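Local coordinates for protein ribose-5-phosphate isomerase RpiB (Thermotoga maritima, PDB 1O1X) that probably interconverts ribose 5-phosphate and ribulose 5-phosphate, as a homotetrameric member of the LacAB/RpiB family of sugar isomerases, at residues N32-K37 with W130-F135; R94-L99 with R105-H110. One frame throughout, in Å; residues are numbered along the deposited sequence.

In the fold
From the N terminus the chain runs through strand 14-18 into helix 24-36, on which most of residues 32-37 of contact 1 lie. It then builds strands 40-43, 72-75 and 95-97 before contact 2 closes a short loop, bringing residues 105-110 of helix 101-109 back onto residues 94-99. Only after strand 115-117 does helix 125-137 bring residues 130-135 to helix 24-36 and close the wide loop of contact 1, inside which contact 2 is nested. Contact 1 joins two helices, contact 2 a helix to its preceding strand. They meet where Ile131 packs on Cys98 and Leu99, and Thr134 and Phe135 on Arg105 and Arg108.

Contact 1. Residues N32-K37 with W130-F135; sequences NYLLGK and WIVDTF
Val132 and Asp133 of helix 125-137 meet Tyr33 and Leu34 of helix 24-36 and Lys37 beyond them, joining two helices that pack beside the parallel sheet of this Rossmann-like alpha/beta fold. The backbones stay well apart, 9.0 Å between Leu34 CA and Val132 CA, and side chains bridge the gap. At the start of the second segment, Trp130 turns from helix 24-36 toward other subunits, where Arg105 of a second subunit makes a cation-pi contact with it. Val132 gives the apolar part of the contact: its CG1, anti to the backbone N (chi1 167°), lies 3.8 Å from CD2 of Leu34. Both residues are buried and also rest on the sheet, Val132 on Leu116 and Leu34 on Val41. Asp133 follows with the polar part. Asp133 OD2 accepts from Tyr33 OH at 2.7 Å through its syn lone pair, while OD1 sits at the ring edge, 3.2 Å from Tyr33 CE2. Ring and carboxylate planes differ by 34°. Tyr33 extends across the gap because its CG is anti to the backbone N (chi1 175°), and its ring also stacks with Phe129. A phenylalanine here would probably leave Asp133 OD2 without its hydroxyl donor and Lys37 NZ without the oxygen it weakly bonds. Lys37 bends over the same ring, and its NZ gives Tyr33 OH a weak hydrogen bond of 3.2 Å. Its ammonium stops short of a salt bridge, with NZ 4.8 Å from Asp133 OD1, though its charge may still favour the carboxylate. One ring face of Tyr33 carries Lys37 CD, 3.9 Å above the plane and offset toward the rim.

Contact 2. Residues R94-L99 with R105-H110; sequences RAALCL and RLARSH
Ala96 and Ala107 face each other with their methyl groups, placing helix 101-109 against strand 95-97 in the beta-alpha-beta unit completed by strand 115-117. Each CB points toward the opposing segment, and the two stand 3.5 Å apart, tighter than usual for carbons. Such small side chains let the backbones come close, with Ala96 CA 6.2 Å from Ala107 CA. Side chains alternate along residues 96-98: Ala96 and Cys98 look toward the helix, whereas Leu97 points away, onto Leu81 of helix 81-87. Cys98 SG is anti to its own carbonyl carbon (chi1 -60°), which carries the sulfur alongside the Ala96 methyl, and together they receive the CB of Ala107 as one apolar patch. Cys98 also packs against Leu116 and Ile131. All three touching residues are buried, and Leu81 of the fourth subunit packs on both Ala96 and Ala107, which brings this small contact to the tetramer interface. The strand itself is held in the sheet by backbone hydrogen bonds of Ala96 to Ile115 and Val117. Three residues on from Ala107, His110 is the predicted proton donor of the active site, and the side chain of Ala107 lies about 4 Å from that of Asn111, predicted to bind ribulose 5-phosphate. The helix that carries Ala107 runs on toward these two residues. One face of the His110 ring is met by Leu106 CD2, 3.5 Å above the plane toward the rim, and the ring also stacks with His145. Beside the methyl pair, Ala107 CB approaches Cys98 SG to 4.1 Å.

Contact 1. Residues N32-K37 with W130-F135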
ATOM      1  N   ASN A  32      20.300  12.477  -2.888  1.00 12.10           N
ATOM      2  CA  ASN A  32      21.563  12.043  -2.298  1.00 11.85           C
ATOM      3  C   ASN A  32      21.847  10.571  -2.511  1.00 11.11           C
ATOM      4  O   ASN A  32      22.972  10.178  -2.678  1.00 10.44           O
ATOM      5  CB  ASN A  32      21.576  12.399  -0.835  1.00 12.41           C
ATOM      6  CG  ASN A  32      21.626  13.902  -0.604  1.00 15.77           C
ATOM      7  OD1 ASN A  32      22.004  14.667  -1.490  1.00 18.72           O
ATOM      8  ND2 ASN A  32      21.204  14.333   0.585  1.00 19.44           N
ATOM      9  N   TYR A  33      20.813   9.762  -2.541  1.00 10.80           N
ATOM     10  CA  TYR A  33      20.934   8.341  -2.841  1.00 10.88           C
ATOM     11  C   TYR A  33      21.484   8.146  -4.243  1.00 11.10           C
ATOM     12  O   TYR A  33      22.447   7.389  -4.448  1.00 12.03           O
ATOM     13  CB  TYR A  33      19.589   7.634  -2.661  1.00 10.07           C
ATOM     14  CG  TYR A  33      19.576   6.172  -3.062  1.00 11.25           C
ATOM     15  CD1 TYR A  33      20.229   5.220  -2.292  1.00 12.48           C
ATOM     16  CD2 TYR A  33      18.894   5.743  -4.207  1.00 13.38           C
ATOM     17  CE1 TYR A  33      20.214   3.875  -2.644  1.00 14.89           C
ATOM     18  CE2 TYR A  33      18.876   4.388  -4.579  1.00 14.78           C
ATOM     19  CZ  TYR A  33      19.536   3.472  -3.781  1.00 15.43           C
ATOM     20  OH  TYR A  33      19.548   2.148  -4.085  1.00 18.16           O
ATOM     21  N   LEU A  34      20.917   8.874  -5.197  1.00 10.78           N
ATOM     22  CA  LEU A  34      21.369   8.826  -6.575  1.00 11.37           C
ATOM     23  C   LEU A  34      22.790   9.331  -6.728  1.00 11.25           C
ATOM     24  O   LEU A  34      23.618   8.685  -7.406  1.00 11.81           O
ATOM     25  CB  LEU A  34      20.404   9.609  -7.487  1.00 11.28           C
ATOM     26  CG  LEU A  34      19.021   8.962  -7.554  1.00 11.86           C
ATOM     27  CD1 LEU A  34      18.057   9.903  -8.231  1.00 13.42           C
ATOM     28  CD2 LEU A  34      19.057   7.615  -8.286  1.00 15.40           C
ATOM     29  N   LEU A  35      23.078  10.480  -6.120  1.00 11.37           N
ATOM     30  CA  LEU A  35      24.418  11.054  -6.169  1.00 11.73           C
ATOM     31  C   LEU A  35      25.468  10.077  -5.622  1.00 12.70           C
ATOM     32  O   LEU A  35      26.567   9.973  -6.153  1.00 11.65           O
ATOM     33  CB  LEU A  35      24.484  12.401  -5.435  1.00 11.55           C
ATOM     34  CG  LEU A  35      23.727  13.568  -6.056  1.00 11.11           C
ATOM     35  CD1 LEU A  35      23.790  14.805  -5.157  1.00 10.68           C
ATOM     36  CD2 LEU A  35      24.274  13.941  -7.442  1.00 11.43           C
ATOM     37  N   GLY A  36      25.123   9.358  -4.566  1.00 13.50           N
ATOM     38  CA  GLY A  36      25.995   8.357  -3.962  1.00 14.46           C
ATOM     39  C   GLY A  36      26.292   7.163  -4.865  1.00 14.15           C
ATOM     40  O   GLY A  36      27.244   6.471  -4.678  1.00 15.11           O
ATOM     41  N   LYS A  37      25.488   6.927  -5.871  1.00 14.87           N
ATOM     42  CA  LYS A  37      25.768   5.895  -6.859  1.00 15.52           C
ATOM     43  C   LYS A  37      26.499   6.457  -8.108  1.00 15.54           C
ATOM     44  O   LYS A  37      26.713   5.728  -9.078  1.00 16.86           O
ATOM     45  CB  LYS A  37      24.436   5.249  -7.269  1.00 17.72           C
ATOM     46  CG  LYS A  37      23.832   4.330  -6.211  1.00 20.85           C
ATOM     47  CD  LYS A  37      22.403   4.011  -6.540  1.00 28.40           C
ATOM     48  CE  LYS A  37      22.064   2.538  -6.155  1.00 33.67           C
ATOM     49  NZ  LYS A  37      22.670   2.061  -4.815  1.00 36.68           N
ATOM     50  N   TRP A 130      14.083   1.641  -3.301  1.00 11.49           N
ATOM     51  CA  TRP A 130      13.776   0.437  -4.043  1.00 12.21           C
ATOM     52  C   TRP A 130      12.927   0.721  -5.272  1.00 11.07           C
ATOM     53  O   TRP A 130      13.131   0.091  -6.326  1.00 11.31           O
ATOM     54  CB  TRP A 130      13.019  -0.619  -3.224  1.00 12.21           C
ATOM     55  CG  TRP A 130      13.683  -1.057  -1.977  1.00 16.50           C
ATOM     56  CD1 TRP A 130      14.998  -0.963  -1.650  1.00 20.11           C
ATOM     57  CD2 TRP A 130      13.023  -1.663  -0.853  1.00 17.96           C
ATOM     58  NE1 TRP A 130      15.181  -1.425  -0.363  1.00 23.85           N
ATOM     59  CE2 TRP A 130      13.982  -1.847   0.147  1.00 22.08           C
ATOM     60  CE3 TRP A 130      11.701  -1.999  -0.579  1.00 18.79           C
ATOM     61  CZ2 TRP A 130      13.668  -2.391   1.400  1.00 23.41           C
ATOM     62  CZ3 TRP A 130      11.385  -2.560   0.650  1.00 20.44           C
ATOM     63  CH2 TRP A 130      12.362  -2.736   1.627  1.00 21.52           C
ATOM     64  N   ILE A 131      11.972   1.640  -5.142  1.00 10.50           N
ATOM     65  CA  ILE A 131      11.114   2.016  -6.270  1.00  9.78           C
ATOM     66  C   ILE A 131      11.959   2.674  -7.355  1.00 10.91           C
ATOM     67  O   ILE A 131      11.834   2.335  -8.549  1.00 10.84           O
ATOM     68  CB  ILE A 131       9.935   2.930  -5.817  1.00  9.45           C
ATOM     69  CG1 ILE A 131       8.985   2.171  -4.869  1.00  8.54           C
ATOM     70  CG2 ILE A 131       9.141   3.480  -6.992  1.00 11.47           C
ATOM     71  CD1 ILE A 131       8.024   3.082  -4.126  1.00  9.40           C
ATOM     72  N   VAL A 132      12.833   3.578  -6.948  1.00 10.11           N
ATOM     73  CA  VAL A 132      13.740   4.278  -7.867  1.00 11.44           C
ATOM     74  C   VAL A 132      14.654   3.287  -8.602  1.00 12.24           C
ATOM     75  O   VAL A 132      14.799   3.377  -9.817  1.00 12.43           O
ATOM     76  CB  VAL A 132      14.578   5.349  -7.123  1.00 11.63           C
ATOM     77  CG1 VAL A 132      15.746   5.855  -7.988  1.00 14.56           C
ATOM     78  CG2 VAL A 132      13.711   6.515  -6.674  1.00 12.39           C
ATOM     79  N   ASP A 133      15.261   2.343  -7.873  1.00 12.69           N
ATOM     80  CA  ASP A 133      16.160   1.348  -8.456  1.00 13.27           C
ATOM     81  C   ASP A 133      15.417   0.503  -9.508  1.00 12.87           C
ATOM     82  O   ASP A 133      15.945   0.230 -10.586  1.00 12.19           O
ATOM     83  CB  ASP A 133      16.674   0.370  -7.412  1.00 13.79           C
ATOM     84  CG  ASP A 133      17.727   0.960  -6.475  1.00 18.24           C
ATOM     85  OD1 ASP A 133      18.245   2.069  -6.695  1.00 20.34           O
ATOM     86  OD2 ASP A 133      18.076   0.293  -5.478  1.00 26.12           O
ATOM     87  N   THR A 134      14.196   0.108  -9.192  1.00 12.15           N
ATOM     88  CA  THR A 134      13.365  -0.658 -10.133  1.00 11.63           C
ATOM     89  C   THR A 134      13.021   0.152 -11.398  1.00 11.92           C
ATOM     90  O   THR A 134      13.135  -0.333 -12.535  1.00 10.31           O
ATOM     91  CB  THR A 134      12.086  -1.079  -9.419  1.00 11.83           C
ATOM     92  OG1 THR A 134      12.442  -1.899  -8.304  1.00 10.53           O
ATOM     93  CG2 THR A 134      11.211  -1.945 -10.308  1.00 12.34           C
ATOM     94  N   PHE A 135      12.616   1.411 -11.181  1.00 11.80           N
ATOM     95  CA  PHE A 135      12.279   2.313 -12.261  1.00 12.21           C
ATOM     96  C   PHE A 135      13.454   2.497 -13.231  1.00 12.67           C
ATOM     97  O   PHE A 135      13.274   2.457 -14.436  1.00 12.40           O
ATOM     98  CB  PHE A 135      11.844   3.680 -11.702  1.00 11.64           C
ATOM     99  CG  PHE A 135      11.116   4.537 -12.695  1.00 12.41           C
ATOM    100  CD1 PHE A 135       9.746   4.358 -12.915  1.00 11.80           C
ATOM    101  CD2 PHE A 135      11.773   5.544 -13.388  1.00 11.68           C
ATOM    102  CE1 PHE A 135       9.054   5.191 -13.794  1.00 11.51           C
ATOM    103  CE2 PHE A 135      11.068   6.355 -14.296  1.00 12.19           C
ATOM    104  CZ  PHE A 135       9.733   6.174 -14.489  1.00 11.62           C
TER

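Contact 2. Residues R94-L99 with R105-H110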
ATOM      1  N   ARG A  94       5.024  10.464 -19.705  1.00 11.46           N
ATOM      2  CA  ARG A  94       4.305   9.363 -19.057  1.00 10.42           C
ATOM      3  C   ARG A  94       4.832   9.285 -17.620  1.00 10.84           C
ATOM      4  O   ARG A  94       5.856   8.688 -17.335  1.00  9.70           O
ATOM      5  CB  ARG A  94       4.489   8.097 -19.872  1.00 11.64           C
ATOM      6  CG  ARG A  94       3.792   8.150 -21.249  1.00 11.80           C
ATOM      7  CD  ARG A  94       3.971   6.900 -22.110  1.00 12.31           C
ATOM      8  NE  ARG A  94       5.382   6.707 -22.351  1.00 11.75           N
ATOM      9  CZ  ARG A  94       6.117   7.362 -23.239  1.00 12.70           C
ATOM     10  NH1 ARG A  94       5.589   8.222 -24.076  1.00 11.63           N
ATOM     11  NH2 ARG A  94       7.423   7.165 -23.250  1.00 13.48           N
ATOM     12  N   ALA A  95       4.134  10.002 -16.731  1.00 11.02           N
ATOM     13  CA  ALA A  95       4.493  10.131 -15.344  1.00 10.56           C
ATOM     14  C   ALA A  95       3.684   9.160 -14.501  1.00 11.02           C
ATOM     15  O   ALA A  95       2.425   9.209 -14.481  1.00 10.76           O
ATOM     16  CB  ALA A  95       4.268  11.570 -14.882  1.00 10.35           C
ATOM     17  N   ALA A  96       4.393   8.289 -13.774  1.00 11.25           N
ATOM     18  CA  ALA A  96       3.776   7.166 -13.071  1.00 11.83           C
ATOM     19  C   ALA A  96       3.952   7.289 -11.555  1.00 11.94           C
ATOM     20  O   ALA A  96       5.066   7.207 -11.038  1.00 11.88           O
ATOM     21  CB  ALA A  96       4.382   5.839 -13.541  1.00 12.57           C
ATOM     22  N   LEU A  97       2.835   7.415 -10.861  1.00 11.70           N
ATOM     23  CA  LEU A  97       2.761   7.462  -9.397  1.00 11.64           C
ATOM     24  C   LEU A  97       2.897   6.015  -8.882  1.00 12.61           C
ATOM     25  O   LEU A  97       1.996   5.177  -9.085  1.00 12.61           O
ATOM     26  CB  LEU A  97       1.423   8.088  -8.993  1.00 12.18           C
ATOM     27  CG  LEU A  97       1.082   8.188  -7.509  1.00 16.27           C
ATOM     28  CD1 LEU A  97       2.218   8.741  -6.725  1.00 20.40           C
ATOM     29  CD2 LEU A  97      -0.210   8.988  -7.261  1.00 17.68           C
ATOM     30  N   CYS A  98       4.022   5.709  -8.254  1.00 12.37           N
ATOM     31  CA  CYS A  98       4.328   4.358  -7.810  1.00 13.25           C
ATOM     32  C   CYS A  98       4.524   4.320  -6.315  1.00 13.71           C
ATOM     33  O   CYS A  98       5.359   5.066  -5.765  1.00 13.66           O
ATOM     34  CB  CYS A  98       5.593   3.860  -8.508  1.00 13.73           C
ATOM     35  SG  CYS A  98       5.490   3.790 -10.323  1.00 14.62           S
ATOM     36  N   LEU A  99       3.770   3.452  -5.653  1.00 13.78           N
ATOM     37  CA  LEU A  99       3.840   3.333  -4.192  1.00 14.24           C
ATOM     38  C   LEU A  99       4.645   2.133  -3.717  1.00 13.02           C
ATOM     39  O   LEU A  99       4.921   1.977  -2.522  1.00 12.30           O
ATOM     40  CB  LEU A  99       2.439   3.278  -3.596  0.65 14.81           C
ATOM     41  CG  LEU A  99       1.988   4.628  -3.037  0.65 18.53           C
ATOM     42  CD1 LEU A  99       1.901   5.661  -4.172  0.65 17.29           C
ATOM     43  CD2 LEU A  99       0.641   4.468  -2.298  0.65 21.34           C
ATOM     44  N   ARG A 105       8.084  -1.208 -11.832  1.00 10.16           N
ATOM     45  CA  ARG A 105       8.410  -2.214 -12.831  1.00 10.75           C
ATOM     46  C   ARG A 105       7.396  -2.147 -14.000  1.00 10.01           C
ATOM     47  O   ARG A 105       7.776  -2.072 -15.146  1.00 10.08           O
ATOM     48  CB  ARG A 105       8.465  -3.617 -12.210  1.00 10.51           C
ATOM     49  CG  ARG A 105       8.599  -4.767 -13.218  1.00 13.88           C
ATOM     50  CD  ARG A 105       8.648  -6.118 -12.561  1.00 16.52           C
ATOM     51  NE  ARG A 105       7.406  -6.462 -11.840  1.00 20.97           N
ATOM     52  CZ  ARG A 105       6.264  -6.940 -12.389  1.00 24.93           C
ATOM     53  NH1 ARG A 105       6.164  -7.122 -13.701  1.00 24.99           N
ATOM     54  NH2 ARG A 105       5.214  -7.243 -11.608  1.00 24.29           N
ATOM     55  N   LEU A 106       6.108  -2.182 -13.691  1.00 10.81           N
ATOM     56  CA  LEU A 106       5.089  -2.149 -14.711  1.00 11.20           C
ATOM     57  C   LEU A 106       5.015  -0.787 -15.418  1.00 10.69           C
ATOM     58  O   LEU A 106       4.796  -0.732 -16.607  1.00 10.14           O
ATOM     59  CB  LEU A 106       3.728  -2.590 -14.135  1.00 13.36           C
ATOM     60  CG  LEU A 106       3.610  -4.092 -13.798  1.00 14.58           C
ATOM     61  CD1 LEU A 106       2.350  -4.403 -13.090  1.00 19.58           C
ATOM     62  CD2 LEU A 106       3.730  -4.931 -15.035  1.00 17.90           C
ATOM     63  N   ALA A 107       5.236   0.305 -14.699  1.00 10.27           N
ATOM     64  CA  ALA A 107       5.271   1.622 -15.304  1.00 10.44           C
ATOM     65  C   ALA A 107       6.288   1.648 -16.465  1.00 10.30           C
ATOM     66  O   ALA A 107       6.022   2.239 -17.509  1.00  9.32           O
ATOM     67  CB  ALA A 107       5.614   2.697 -14.268  1.00 10.56           C
ATOM     68  N   ARG A 108       7.428   0.990 -16.271  1.00  9.59           N
ATOM     69  CA  ARG A 108       8.463   0.901 -17.278  1.00 10.01           C
ATOM     70  C   ARG A 108       8.175  -0.130 -18.359  1.00 10.22           C
ATOM     71  O   ARG A 108       8.224   0.179 -19.544  1.00 10.09           O
ATOM     72  CB  ARG A 108       9.786   0.586 -16.588  1.00 10.32           C
ATOM     73  CG  ARG A 108      10.303   1.756 -15.700  1.00 11.16           C
ATOM     74  CD  ARG A 108      10.816   3.008 -16.454  1.00 11.64           C
ATOM     75  NE  ARG A 108      11.738   2.560 -17.471  1.00 10.92           N
ATOM     76  CZ  ARG A 108      11.666   2.747 -18.772  1.00 10.91           C
ATOM     77  NH1 ARG A 108      10.765   3.527 -19.328  1.00 12.44           N
ATOM     78  NH2 ARG A 108      12.531   2.105 -19.530  1.00 10.64           N
ATOM     79  N   SER A 109       7.841  -1.348 -17.928  1.00 10.67           N
ATOM     80  CA  SER A 109       7.599  -2.510 -18.803  1.00 11.36           C
ATOM     81  C   SER A 109       6.439  -2.278 -19.749  1.00 11.50           C
ATOM     82  O   SER A 109       6.540  -2.604 -20.947  1.00 10.26           O
ATOM     83  CB  SER A 109       7.261  -3.763 -17.978  1.00 11.19           C
ATOM     84  OG  SER A 109       8.426  -4.180 -17.329  1.00 16.58           O
ATOM     85  N   HIS A 110       5.339  -1.744 -19.190  1.00 10.95           N
ATOM     86  CA  HIS A 110       4.102  -1.554 -19.937  1.00 11.07           C
ATOM     87  C   HIS A 110       3.836  -0.139 -20.413  1.00 11.39           C
ATOM     88  O   HIS A 110       3.295   0.052 -21.499  1.00 12.80           O
ATOM     89  CB  HIS A 110       2.921  -2.070 -19.100  1.00 10.61           C
ATOM     90  CG  HIS A 110       2.977  -3.534 -18.820  1.00 10.90           C
ATOM     91  ND1 HIS A 110       1.936  -4.216 -18.227  1.00 13.41           N
ATOM     92  CD2 HIS A 110       3.921  -4.466 -19.111  1.00 12.54           C
ATOM     93  CE1 HIS A 110       2.247  -5.498 -18.144  1.00 13.97           C
ATOM     94  NE2 HIS A 110       3.449  -5.674 -18.667  1.00 11.33           N
TER